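Transcriptional regulator (LacI family) (Clostridium acetobutylicum ATCC 824, PDB 3G85) probably acts as a DNA-binding transcription factor of the LacI family, with a periplasmic-binding-protein-like domain of the kind that senses small effector molecules. Local coordinates at residues K147-T152 / A191-S196; K125-A130 / D217-A222; D143-G148 / V221-N226; L96-S101 / V109-M114. One frame throughout, in Å; residues are numbered along the deposited sequence.

Contact 1: K147-T152 / A191-S196; sequences KGFIET and ALFCNS
Phe-149 and Phe-193 meet because each ring swings out with CG anti to its own backbone N (chi1 -178° and 175°), one reaching from the helix toward the sheet and the other from the sheet toward the helix. The two side chains slide past each other in opposite directions, and their rings end in an offset stack with centroids 4.4 Å apart and planes inclined by only 9°. The overlap is displaced enough for the CB of each residue to lie over the other's ring. Phe-193 CB sits 3.6 Å from the centroid of the Phe-149 ring, with Phe-149 CZ as its nearest atom at 3.5 Å. The reciprocal CH-pi contact is looser, Phe-149 CB lying 4.2 Å from the centroid of the Phe-193 ring. Both residues are buried, and the contact between the segments is wholly apolar, carried by this one interlocked pair. Ala-130 also touches Phe-149, while Leu-134 and Asn-146 touch Phe-193. One turn further along the helix, Thr-152 bonds through OG1 to Gly-148 O and packs on helix 111-124. On the strand, Leu-192 points away from helix 140-155 and packs against Ile-218. Helix 140-155 thus covers one face of the mixed sheet at strand 191-194, the layered helix-on-sheet packing of the Rossmann-like domains in the periplasmic binding protein fold.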
loop_
_atom_site.group_PDB
_atom_site.type_symbol
_atom_site.label_atom_id
_atom_site.label_comp_id
_atom_site.label_asym_id
_atom_site.label_seq_id
_atom_site.Cartn_x
_atom_site.Cartn_y
_atom_site.Cartn_z
ATOM N N LYS A 147 8.037 -1.580 -10.387
ATOM C CA LYS A 147 8.195 -2.062 -11.759
ATOM C C LYS A 147 7.321 -1.251 -12.695
ATOM O O LYS A 147 7.774 -0.841 -13.769
ATOM C CB LYS A 147 7.833 -3.546 -11.881
ATOM C CG LYS A 147 8.718 -4.508 -11.070
ATOM C CD LYS A 147 8.360 -5.961 -11.415
ATOM C CE LYS A 147 9.375 -6.937 -10.838
ATOM N NZ LYS A 147 8.595 -8.124 -10.366
ATOM N N GLY A 148 6.082 -0.977 -12.274
ATOM C CA GLY A 148 5.184 -0.131 -13.063
ATOM C C GLY A 148 5.789 1.246 -13.345
ATOM O O GLY A 148 5.697 1.749 -14.477
ATOM N N PHE A 149 6.397 1.857 -12.333
ATOM C CA PHE A 149 7.037 3.158 -12.500
ATOM C C PHE A 149 8.273 3.071 -13.421
ATOM O O PHE A 149 8.389 3.824 -14.382
ATOM C CB PHE A 149 7.452 3.783 -11.148
ATOM C CG PHE A 149 8.067 5.150 -11.289
ATOM C CD1 PHE A 149 7.261 6.243 -11.557
ATOM C CD2 PHE A 149 9.462 5.340 -11.185
ATOM C CE1 PHE A 149 7.791 7.523 -11.692
ATOM C CE2 PHE A 149 10.031 6.625 -11.355
ATOM C CZ PHE A 149 9.208 7.716 -11.625
ATOM N N ILE A 150 9.178 2.160 -13.091
ATOM C CA ILE A 150 10.471 2.017 -13.761
ATOM C C ILE A 150 10.309 1.644 -15.248
ATOM O O ILE A 150 10.866 2.317 -16.120
ATOM C CB ILE A 150 11.360 0.972 -13.013
ATOM C CG1 ILE A 150 11.690 1.443 -11.590
ATOM C CG2 ILE A 150 12.653 0.657 -13.776
ATOM C CD1 ILE A 150 12.124 2.865 -11.533
ATOM N N GLU A 151 9.541 0.590 -15.511
ATOM C CA GLU A 151 9.249 0.139 -16.876
ATOM C C GLU A 151 8.533 1.192 -17.710
ATOM O O GLU A 151 8.812 1.343 -18.903
ATOM C CB GLU A 151 8.465 -1.174 -16.876
ATOM C CG GLU A 151 9.296 -2.374 -16.348
ATOM C CD GLU A 151 8.548 -3.705 -16.253
ATOM O OE1 GLU A 151 7.459 -3.879 -16.851
ATOM O OE2 GLU A 151 9.090 -4.617 -15.567
ATOM N N THR A 152 7.602 1.920 -17.088
ATOM C CA THR A 152 6.882 2.959 -17.784
ATOM C C THR A 152 7.808 4.122 -18.096
ATOM O O THR A 152 7.668 4.778 -19.141
ATOM C CB THR A 152 5.603 3.399 -17.009
ATOM O OG1 THR A 152 4.768 2.239 -16.777
ATOM C CG2 THR A 152 4.825 4.453 -17.780
ATOM N N ALA A 191 12.485 14.986 -11.359
ATOM C CA ALA A 191 11.300 14.218 -10.993
ATOM C C ALA A 191 11.709 13.232 -9.924
ATOM O O ALA A 191 12.815 12.664 -9.970
ATOM C CB ALA A 191 10.745 13.487 -12.199
ATOM N N LEU A 192 10.827 13.033 -8.944
ATOM C CA LEU A 192 11.104 12.106 -7.868
ATOM C C LEU A 192 9.870 11.274 -7.542
ATOM O O LEU A 192 8.825 11.819 -7.248
ATOM C CB LEU A 192 11.579 12.878 -6.615
ATOM C CG LEU A 192 11.803 12.004 -5.364
ATOM C CD1 LEU A 192 13.000 11.053 -5.534
ATOM C CD2 LEU A 192 11.988 12.891 -4.135
ATOM N N PHE A 193 10.019 9.958 -7.611
ATOM C CA PHE A 193 9.008 9.018 -7.158
ATOM C C PHE A 193 9.342 8.512 -5.749
ATOM O O PHE A 193 10.447 8.022 -5.505
ATOM C CB PHE A 193 8.952 7.852 -8.138
ATOM C CG PHE A 193 8.025 6.734 -7.734
ATOM C CD1 PHE A 193 6.630 6.929 -7.738
ATOM C CD2 PHE A 193 8.540 5.487 -7.420
ATOM C CE1 PHE A 193 5.768 5.884 -7.430
ATOM C CE2 PHE A 193 7.663 4.406 -7.089
ATOM C CZ PHE A 193 6.283 4.630 -7.090
ATOM N N CYS A 194 8.391 8.615 -4.826
ATOM C CA CYS A 194 8.581 8.011 -3.489
ATOM C C CYS A 194 7.556 6.910 -3.324
ATOM O O CYS A 194 6.378 7.142 -3.560
ATOM C CB CYS A 194 8.392 9.039 -2.376
ATOM S SG CYS A 194 9.551 10.439 -2.430
ATOM N N ASN A 195 7.980 5.727 -2.928
ATOM C CA ASN A 195 7.004 4.631 -2.866
ATOM C C ASN A 195 6.258 4.594 -1.526
ATOM O O ASN A 195 5.562 3.615 -1.225
ATOM C CB ASN A 195 7.616 3.259 -3.276
ATOM C CG ASN A 195 8.520 2.644 -2.207
ATOM O OD1 ASN A 195 8.946 3.308 -1.274
ATOM N ND2 ASN A 195 8.816 1.341 -2.350
ATOM N N SER A 196 6.407 5.652 -0.726
ATOM C CA SER A 196 5.478 5.861 0.404
ATOM C C SER A 196 5.310 7.359 0.638
ATOM O O SER A 196 6.231 8.166 0.369
ATOM C CB SER A 196 5.931 5.124 1.684
ATOM O OG SER A 196 6.693 5.949 2.539
#

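Contact 2: K125-A130 / D217-A222; sequences KRYKSA and DIEIVA
Glu-219 is held at both carboxylate oxygens by two side chains from the loop 125-130. Its CG stands anti to the backbone N (chi1 -162°) and the chain beyond is extended, which carries the carboxylate out to the loop. Tyr-127 OH donates to Glu-219 OE1 over 2.6 Å, and Lys-125 NZ forms a salt bridge with Glu-219 OE2 at 2.7 Å. The oxygens are used differently: the lysine arrives on the syn side of OE2, whereas the hydroxyl meets OE1 on the anti side, somewhat out of the carboxylate plane. OE1 lies at the edge of the Tyr-127 ring; the ring plane is turned 80° from the carboxylate, and the two side chains cross at about a right angle. Packing is tight here, with Tyr-127 OH 3.3 Å from Glu-219 CB and Lys-125 CD 3.4 Å from Glu-219 OE1. Bonds at both oxygens restrain the rotation of the carboxylate and probably favour its charged form. The loop follows helix 111-124, which ends in a Schellman motif at Arg-126 with its positive phi, and leads into strand 131-134; strand 219-224 belongs to the same mixed sheet of this Rossmann-like domain. Inward from the polar cluster, Glu-219 touches Leu-121 of the helix, and Tyr-127 rests on Ala-191 and Lys-190. The other side faces solvent, the exposed Lys-125 reaching the acid from the rim.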
loop_
_atom_site.group_PDB
_atom_site.type_symbol
_atom_site.label_atom_id
_atom_site.label_comp_id
_atom_site.label_asym_id
_atom_site.label_seq_id
_atom_site.Cartn_x
_atom_site.Cartn_y
_atom_site.Cartn_z
ATOM N N LYS A 125 4.563 15.661 -18.509
ATOM C CA LYS A 125 5.260 16.940 -18.258
ATOM C C LYS A 125 6.633 17.018 -18.943
ATOM O O LYS A 125 7.345 18.005 -18.800
ATOM C CB LYS A 125 5.413 17.184 -16.749
ATOM C CG LYS A 125 4.076 17.174 -16.046
ATOM C CD LYS A 125 4.125 17.725 -14.654
ATOM C CE LYS A 125 2.713 17.722 -14.037
ATOM N NZ LYS A 125 2.618 18.753 -12.971
ATOM N N ARG A 126 6.970 15.965 -19.684
ATOM C CA ARG A 126 8.195 15.863 -20.498
ATOM C C ARG A 126 9.488 15.951 -19.701
ATOM O O ARG A 126 10.508 16.467 -20.190
ATOM C CB ARG A 126 8.189 16.871 -21.658
ATOM C CG ARG A 126 7.036 16.677 -22.628
ATOM C CD ARG A 126 6.843 17.900 -23.507
ATOM N NE ARG A 126 7.946 18.110 -24.445
ATOM C CZ ARG A 126 8.281 17.283 -25.439
ATOM N NH1 ARG A 126 7.610 16.136 -25.657
ATOM N NH2 ARG A 126 9.301 17.607 -26.229
ATOM N N TYR A 127 9.458 15.425 -18.477
ATOM C CA TYR A 127 10.687 15.249 -17.719
ATOM C C TYR A 127 11.567 14.241 -18.422
ATOM O O TYR A 127 11.071 13.271 -18.994
ATOM C CB TYR A 127 10.397 14.774 -16.288
ATOM C CG TYR A 127 9.876 15.864 -15.407
ATOM C CD1 TYR A 127 10.729 16.834 -14.908
ATOM C CD2 TYR A 127 8.524 15.923 -15.066
ATOM C CE1 TYR A 127 10.258 17.838 -14.098
ATOM C CE2 TYR A 127 8.038 16.925 -14.255
ATOM C CZ TYR A 127 8.913 17.882 -13.780
ATOM O OH TYR A 127 8.464 18.880 -12.975
ATOM N N LYS A 128 12.872 14.458 -18.368
ATOM C CA LYS A 128 13.792 13.614 -19.102
ATOM C C LYS A 128 14.520 12.595 -18.245
ATOM O O LYS A 128 15.082 11.631 -18.762
ATOM C CB LYS A 128 14.756 14.482 -19.949
ATOM C CG LYS A 128 14.043 15.124 -21.156
ATOM C CD LYS A 128 13.760 14.080 -22.241
ATOM C CE LYS A 128 12.632 14.504 -23.228
ATOM N NZ LYS A 128 11.391 13.640 -23.154
ATOM N N SER A 129 14.499 12.786 -16.926
ATOM C CA SER A 129 14.961 11.730 -16.017
ATOM C C SER A 129 14.262 11.829 -14.656
ATOM O O SER A 129 13.594 12.799 -14.366
ATOM C CB SER A 129 16.474 11.769 -15.832
ATOM O OG SER A 129 16.825 12.988 -15.232
ATOM N N ALA A 130 14.411 10.785 -13.848
ATOM C CA ALA A 130 13.752 10.746 -12.544
ATOM C C ALA A 130 14.618 9.984 -11.573
ATOM O O ALA A 130 15.448 9.151 -11.982
ATOM C CB ALA A 130 12.354 10.111 -12.658
ATOM N N ASP A 217 12.003 23.099 -9.023
ATOM C CA ASP A 217 13.284 22.392 -9.058
ATOM C C ASP A 217 13.121 20.875 -9.011
ATOM O O ASP A 217 13.855 20.158 -9.674
ATOM C CB ASP A 217 14.170 22.855 -7.907
ATOM C CG ASP A 217 14.462 24.348 -7.960
ATOM O OD1 ASP A 217 14.472 24.904 -9.086
ATOM O OD2 ASP A 217 14.679 24.962 -6.881
ATOM N N ILE A 218 12.170 20.392 -8.205
ATOM C CA ILE A 218 11.884 18.949 -8.075
ATOM C C ILE A 218 10.381 18.732 -7.971
ATOM O O ILE A 218 9.706 19.402 -7.170
ATOM C CB ILE A 218 12.575 18.302 -6.832
ATOM C CG1 ILE A 218 14.097 18.375 -6.965
ATOM C CG2 ILE A 218 12.147 16.816 -6.662
ATOM C CD1 ILE A 218 14.852 17.736 -5.839
ATOM N N GLU A 219 9.852 17.807 -8.773
ATOM C CA GLU A 219 8.434 17.448 -8.667
ATOM C C GLU A 219 8.295 16.038 -8.072
ATOM O O GLU A 219 9.010 15.140 -8.461
ATOM C CB GLU A 219 7.743 17.527 -10.018
ATOM C CG GLU A 219 6.245 17.586 -9.860
ATOM C CD GLU A 219 5.499 17.977 -11.120
ATOM O OE1 GLU A 219 6.084 18.640 -12.021
ATOM O OE2 GLU A 219 4.310 17.605 -11.204
ATOM N N ILE A 220 7.391 15.868 -7.111
ATOM C CA ILE A 220 7.286 14.585 -6.400
ATOM C C ILE A 220 5.947 13.926 -6.675
ATOM O O ILE A 220 4.928 14.595 -6.726
ATOM C CB ILE A 220 7.416 14.801 -4.861
ATOM C CG1 ILE A 220 8.748 15.488 -4.554
ATOM C CG2 ILE A 220 7.251 13.439 -4.108
ATOM C CD1 ILE A 220 8.887 16.086 -3.113
ATOM N N VAL A 221 5.951 12.615 -6.831
ATOM C CA VAL A 221 4.718 11.822 -6.809
ATOM C C VAL A 221 5.003 10.715 -5.815
ATOM O O VAL A 221 6.087 10.135 -5.819
ATOM C CB VAL A 221 4.348 11.195 -8.160
ATOM C CG1 VAL A 221 3.109 10.253 -8.021
ATOM C CG2 VAL A 221 4.028 12.311 -9.166
ATOM N N ALA A 222 4.053 10.453 -4.930
ATOM C CA ALA A 222 4.284 9.424 -3.916
ATOM C C ALA A 222 3.142 8.440 -3.942
ATOM O O ALA A 222 2.045 8.783 -4.329
ATOM C CB ALA A 222 4.369 10.047 -2.554
#

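Contact 3: D143-G148 / V221-N226; sequences DNRNKG and VAIGMN
The guanidinium of Arg-145 is the flat group here, and both Ile-223 and Met-225 (a selenomethionine) approach it obliquely, neither squarely over a face nor at an edge. Ile-223 CG2 lies 3.7 Å from Arg-145 NE, and the CE methyl of Met-225 is modelled 3.2 Å from Arg-145 NH2, although the exact placing of CE is doubtful. The alkyl part of the arginine joins in, with CD 4.0 Å from Ile-223 CD1. A bend at chi3 (-65°) turns the guanidinium away from the line of the extended chain before it; CD and NE lie against Ile-223, while NH2 goes on to the CE methyl of Met-225. No hydrogen bond links the two segments, and NH1 and NH2 find their partners outside them. NH1 donates to Asn-111 OD1, which fixes its position, and NH2 bonds to a bound glycerol, probably from the crystallisation liquor. Ile-223 also touches Phe-193 on the neighbouring strand. Met-225, the first residue past strand 219-224, has its backbone N held by Asp-197 OD1 at the start of helix 197-209. The contact joins helix 140-155 to the C-terminal end of strand 219-224, the sheet end that lines the ligand cleft in periplasmic-binding-protein-like domains, and the glycerol is consistent with Arg-145 facing such a pocket.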
loop_
_atom_site.group_PDB
_atom_site.type_symbol
_atom_site.label_atom_id
_atom_site.label_comp_id
_atom_site.label_asym_id
_atom_site.label_seq_id
_atom_site.Cartn_x
_atom_site.Cartn_y
_atom_site.Cartn_z
ATOM N N ASP A 143 6.705 -4.543 -5.095
ATOM C CA ASP A 143 7.625 -4.680 -6.209
ATOM C C ASP A 143 6.944 -4.222 -7.497
ATOM O O ASP A 143 7.499 -3.438 -8.252
ATOM C CB ASP A 143 8.087 -6.140 -6.352
ATOM C CG ASP A 143 9.272 -6.476 -5.448
ATOM O OD1 ASP A 143 10.089 -5.556 -5.160
ATOM O OD2 ASP A 143 9.389 -7.664 -5.024
ATOM N N ASN A 144 5.723 -4.693 -7.715
ATOM C CA ASN A 144 4.984 -4.330 -8.920
ATOM C C ASN A 144 4.733 -2.859 -9.072
ATOM O O ASN A 144 4.732 -2.372 -10.186
ATOM C CB ASN A 144 3.685 -5.131 -9.030
ATOM C CG ASN A 144 3.955 -6.564 -9.357
ATOM O OD1 ASN A 144 5.025 -6.891 -9.868
ATOM N ND2 ASN A 144 3.013 -7.446 -9.028
ATOM N N ARG A 145 4.503 -2.133 -7.965
ATOM C CA ARG A 145 4.344 -0.676 -8.077
ATOM C C ARG A 145 5.636 -0.052 -8.603
ATOM O O ARG A 145 5.624 0.868 -9.450
ATOM C CB ARG A 145 3.931 -0.030 -6.727
ATOM C CG ARG A 145 2.473 -0.263 -6.391
ATOM C CD ARG A 145 1.954 0.554 -5.195
ATOM N NE ARG A 145 2.522 0.284 -3.872
ATOM C CZ ARG A 145 2.085 -0.624 -2.990
ATOM N NH1 ARG A 145 1.085 -1.437 -3.275
ATOM N NH2 ARG A 145 2.671 -0.720 -1.805
ATOM N N ASN A 146 6.759 -0.545 -8.094
ATOM C CA ASN A 146 8.053 -0.027 -8.549
ATOM C C ASN A 146 8.312 -0.336 -10.017
ATOM O O ASN A 146 8.744 0.548 -10.775
ATOM C CB ASN A 146 9.183 -0.588 -7.705
ATOM C CG ASN A 146 9.097 -0.146 -6.260
ATOM O OD1 ASN A 146 8.473 0.858 -5.942
ATOM N ND2 ASN A 146 9.730 -0.916 -5.370
ATOM N N LYS A 147 8.037 -1.580 -10.387
ATOM C CA LYS A 147 8.195 -2.062 -11.759
ATOM C C LYS A 147 7.321 -1.251 -12.695
ATOM O O LYS A 147 7.774 -0.841 -13.769
ATOM C CB LYS A 147 7.833 -3.546 -11.881
ATOM C CG LYS A 147 8.718 -4.508 -11.070
ATOM C CD LYS A 147 8.360 -5.961 -11.415
ATOM C CE LYS A 147 9.375 -6.937 -10.838
ATOM N NZ LYS A 147 8.595 -8.124 -10.366
ATOM N N GLY A 148 6.082 -0.977 -12.274
ATOM C CA GLY A 148 5.184 -0.131 -13.063
ATOM C C GLY A 148 5.789 1.246 -13.345
ATOM O O GLY A 148 5.697 1.749 -14.477
ATOM N N VAL A 221 5.951 12.615 -6.831
ATOM C CA VAL A 221 4.718 11.822 -6.809
ATOM C C VAL A 221 5.003 10.715 -5.815
ATOM O O VAL A 221 6.087 10.135 -5.819
ATOM C CB VAL A 221 4.348 11.195 -8.160
ATOM C CG1 VAL A 221 3.109 10.253 -8.021
ATOM C CG2 VAL A 221 4.028 12.311 -9.166
ATOM N N ALA A 222 4.053 10.453 -4.930
ATOM C CA ALA A 222 4.284 9.424 -3.916
ATOM C C ALA A 222 3.142 8.440 -3.942
ATOM O O ALA A 222 2.045 8.783 -4.329
ATOM C CB ALA A 222 4.369 10.047 -2.554
ATOM N N ILE A 223 3.404 7.217 -3.496
ATOM C CA ILE A 223 2.338 6.224 -3.291
ATOM C C ILE A 223 1.668 6.519 -1.943
ATOM O O ILE A 223 2.342 6.626 -0.912
ATOM C CB ILE A 223 2.885 4.779 -3.304
ATOM C CG1 ILE A 223 3.541 4.436 -4.665
ATOM C CG2 ILE A 223 1.780 3.759 -2.894
ATOM C CD1 ILE A 223 2.521 4.424 -5.837
ATOM N N GLY A 224 0.351 6.666 -1.960
ATOM C CA GLY A 224 -0.375 7.050 -0.737
ATOM C C GLY A 224 -0.725 5.841 0.094
ATOM O O GLY A 224 -1.512 4.989 -0.330
HETATM N N MSE A 225 -0.111 5.730 1.269
HETATM C CA MSE A 225 -0.357 4.560 2.122
HETATM C C MSE A 225 -1.050 4.979 3.404
HETATM O O MSE A 225 -1.925 4.262 3.895
HETATM C CB MSE A 225 0.957 3.839 2.453
HETATM C CG MSE A 225 1.791 3.552 1.227
HETATM SE SE MSE A 225 3.171 2.248 1.701
HETATM C CE MSE A 225 3.640 1.723 -0.046
ATOM N N ASN A 226 -0.606 6.105 3.970
ATOM C CA ASN A 226 -1.215 6.643 5.186
ATOM C C ASN A 226 -2.354 7.600 4.840
ATOM O O ASN A 226 -2.634 7.876 3.666
ATOM C CB ASN A 226 -0.173 7.339 6.094
ATOM C CG ASN A 226 0.861 6.354 6.672
ATOM O OD1 ASN A 226 0.529 5.268 7.113
ATOM N ND2 ASN A 226 2.122 6.746 6.647
#

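Contact 4: L96-S101 / V109-M114; sequences LFNRLS and VDNYKM
Asn-98 and Asn-111 approach from opposite directions and join amide to amide through a reciprocal pair of hydrogen bonds. Asn-111 ND2 donates to Asn-98 OD1 over 3.0 Å, and Asn-98 ND2 returns a bond of 3.2 Å to Asn-111 OD1. In Asn-111, CG is anti to the carbonyl carbon (chi1 -67°), which turns the amide back toward Asn-98. The amide planes are twisted by 41°, and the twist shows in the bonds: Asn-98 ND2 lies in the carbonyl plane of Asn-111, on a lone pair of its OD1, whereas Asn-111 ND2 stands tilted from the plane of the Asn-98 carbonyl. A third donor, the backbone N of Val-109, reaches Asn-98 OD1 at 3.1 Å from the other face of its plane, along a nearly straight N-H...O path. OD1 is therefore gripped by two N-H groups, and together the three bonds hold the Asn-98 amide against rotation. Asn-98 itself has a left-handed backbone conformation (phi 55°), and Val-109 CG1 packs alongside its OD1 at 3.7 Å. Asp-110 is the N-cap of helix 111-124: its OD1 accepts from Lys-113 N, and its OD2 pairs with Lys-113 NZ in a salt bridge of 2.9 Å. Asn-111 OD1 has its strongest partner in Arg-145 NH1. The amide pair ties the loop after strand 94-97 to the first turn of helix 111-124, the Val-109 N bond ties it to the end of strand 105-109, and Ala-141 of helix 140-155 touches both asparagines.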
loop_
_atom_site.group_PDB
_atom_site.type_symbol
_atom_site.label_atom_id
_atom_site.label_comp_id
_atom_site.label_asym_id
_atom_site.label_seq_id
_atom_site.Cartn_x
_atom_site.Cartn_y
_atom_site.Cartn_z
ATOM N N LEU A 96 -7.500 -12.410 1.417
ATOM C CA LEU A 96 -6.164 -11.865 1.343
ATOM C C LEU A 96 -6.256 -10.432 0.844
ATOM O O LEU A 96 -6.960 -10.156 -0.122
ATOM C CB LEU A 96 -5.297 -12.680 0.383
ATOM C CG LEU A 96 -5.194 -14.164 0.756
ATOM C CD1 LEU A 96 -4.215 -14.867 -0.254
ATOM C CD2 LEU A 96 -4.711 -14.286 2.184
ATOM N N PHE A 97 -5.528 -9.529 1.488
ATOM C CA PHE A 97 -5.507 -8.144 1.075
ATOM C C PHE A 97 -4.297 -7.902 0.181
ATOM O O PHE A 97 -3.132 -8.121 0.601
ATOM C CB PHE A 97 -5.474 -7.256 2.329
ATOM C CG PHE A 97 -5.824 -5.826 2.072
ATOM C CD1 PHE A 97 -7.115 -5.379 2.286
ATOM C CD2 PHE A 97 -4.848 -4.915 1.663
ATOM C CE1 PHE A 97 -7.458 -4.036 2.077
ATOM C CE2 PHE A 97 -5.186 -3.561 1.439
ATOM C CZ PHE A 97 -6.506 -3.142 1.646
ATOM N N ASN A 98 -4.563 -7.468 -1.050
ATOM C CA ASN A 98 -3.562 -7.208 -2.076
ATOM C C ASN A 98 -2.625 -8.383 -2.385
ATOM O O ASN A 98 -1.397 -8.218 -2.422
ATOM C CB ASN A 98 -2.734 -5.948 -1.717
ATOM C CG ASN A 98 -2.293 -5.169 -2.944
ATOM O OD1 ASN A 98 -2.827 -5.338 -4.047
ATOM N ND2 ASN A 98 -1.309 -4.301 -2.754
ATOM N N ARG A 99 -3.199 -9.565 -2.573
ATOM C CA ARG A 99 -2.472 -10.725 -3.058
ATOM C C ARG A 99 -3.408 -11.445 -3.932
ATOM O O ARG A 99 -4.428 -11.923 -3.439
ATOM C CB ARG A 99 -2.211 -11.728 -1.942
ATOM C CG ARG A 99 -1.332 -11.306 -0.965
ATOM C CD ARG A 99 0.126 -11.522 -1.375
ATOM N NE ARG A 99 0.882 -11.157 -0.184
ATOM C CZ ARG A 99 0.940 -9.930 0.318
ATOM N NH1 ARG A 99 0.329 -8.909 -0.305
ATOM N NH2 ARG A 99 1.621 -9.713 1.430
ATOM N N LEU A 100 -3.065 -11.605 -5.199
ATOM C CA LEU A 100 -3.844 -12.495 -6.019
ATOM C C LEU A 100 -3.649 -13.973 -5.601
ATOM O O LEU A 100 -2.586 -14.378 -5.152
ATOM C CB LEU A 100 -3.644 -12.243 -7.518
ATOM C CG LEU A 100 -4.718 -12.890 -8.429
ATOM C CD1 LEU A 100 -6.185 -12.666 -7.941
ATOM C CD2 LEU A 100 -4.543 -12.492 -9.908
ATOM N N SER A 101 -4.725 -14.738 -5.686
ATOM C CA SER A 101 -4.711 -16.126 -5.302
ATOM C C SER A 101 -5.681 -16.886 -6.204
ATOM O O SER A 101 -6.715 -16.354 -6.599
ATOM C CB SER A 101 -5.124 -16.272 -3.851
ATOM O OG SER A 101 -5.154 -17.649 -3.456
ATOM N N VAL A 109 -5.293 -4.070 -5.350
ATOM C CA VAL A 109 -5.274 -2.853 -6.145
ATOM C C VAL A 109 -4.375 -3.146 -7.340
ATOM O O VAL A 109 -3.519 -4.030 -7.283
ATOM C CB VAL A 109 -4.860 -1.610 -5.289
ATOM C CG1 VAL A 109 -3.377 -1.744 -4.867
ATOM C CG2 VAL A 109 -5.144 -0.270 -6.031
ATOM N N ASP A 110 -4.570 -2.460 -8.460
ATOM C CA ASP A 110 -3.668 -2.729 -9.607
ATOM C C ASP A 110 -2.348 -1.998 -9.446
ATOM O O ASP A 110 -2.201 -0.843 -9.838
ATOM C CB ASP A 110 -4.300 -2.405 -10.957
ATOM C CG ASP A 110 -3.518 -3.071 -12.133
ATOM O OD1 ASP A 110 -2.273 -3.225 -12.057
ATOM O OD2 ASP A 110 -4.150 -3.450 -13.139
ATOM N N ASN A 111 -1.412 -2.702 -8.828
ATOM C CA ASN A 111 -0.147 -2.159 -8.346
ATOM C C ASN A 111 0.709 -1.644 -9.485
ATOM O O ASN A 111 1.161 -0.536 -9.442
ATOM C CB ASN A 111 0.577 -3.242 -7.540
ATOM C CG ASN A 111 -0.164 -3.574 -6.264
ATOM O OD1 ASN A 111 -0.227 -2.748 -5.356
ATOM N ND2 ASN A 111 -0.774 -4.768 -6.206
ATOM N N TYR A 112 0.914 -2.478 -10.503
ATOM C CA TYR A 112 1.659 -2.043 -11.672
ATOM C C TYR A 112 1.078 -0.747 -12.256
ATOM O O TYR A 112 1.819 0.192 -12.527
ATOM C CB TYR A 112 1.711 -3.172 -12.694
ATOM C CG TYR A 112 2.631 -2.873 -13.868
ATOM C CD1 TYR A 112 3.941 -3.351 -13.883
ATOM C CD2 TYR A 112 2.184 -2.097 -14.950
ATOM C CE1 TYR A 112 4.794 -3.069 -14.960
ATOM C CE2 TYR A 112 3.021 -1.835 -16.024
ATOM C CZ TYR A 112 4.322 -2.323 -16.017
ATOM O OH TYR A 112 5.158 -2.046 -17.099
ATOM N N LYS A 113 -0.236 -0.679 -12.458
ATOM C CA LYS A 113 -0.844 0.533 -12.999
ATOM C C LYS A 113 -0.674 1.764 -12.112
ATOM O O LYS A 113 -0.651 2.869 -12.624
ATOM C CB LYS A 113 -2.331 0.380 -13.353
ATOM C CG LYS A 113 -2.597 -0.508 -14.578
ATOM C CD LYS A 113 -4.086 -0.463 -14.908
ATOM C CE LYS A 113 -4.387 -1.232 -16.207
ATOM N NZ LYS A 113 -4.174 -2.699 -15.991
HETATM N N MSE A 114 -0.601 1.595 -10.791
HETATM C CA MSE A 114 -0.279 2.747 -9.937
HETATM C C MSE A 114 1.088 3.364 -10.253
HETATM O O MSE A 114 1.204 4.589 -10.391
HETATM C CB MSE A 114 -0.325 2.345 -8.458
HETATM C CG MSE A 114 -1.758 1.991 -8.000
HETATM SE SE MSE A 114 -1.744 1.510 -6.115
HETATM C CE MSE A 114 -1.499 3.292 -5.338
#

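Overall arrangement
Contact 4 closes first along the chain, at the C-terminal ends of strands 94-97 and 105-109 of the parallel sheet; helix 111-124 then leads to the mixed sheet. There contact 2 opens first and spans contact 1, and contacts 2 and 3 end on the same strand, 219-224. Contacts 1 and 3 share helix 140-155, with centres about 7 Å apart. Contact 2 lies at the N-terminal end of strand 219-224, remote from contact 4, their centres about 25 Å apart. Contacts 3 and 4, about 11 Å between centres, are linked directly by Arg-145 and Asn-111. In space contacts 2, 1, 3 and 4 run from the far surface to the cleft between the two sheets, where an effector would probably bind.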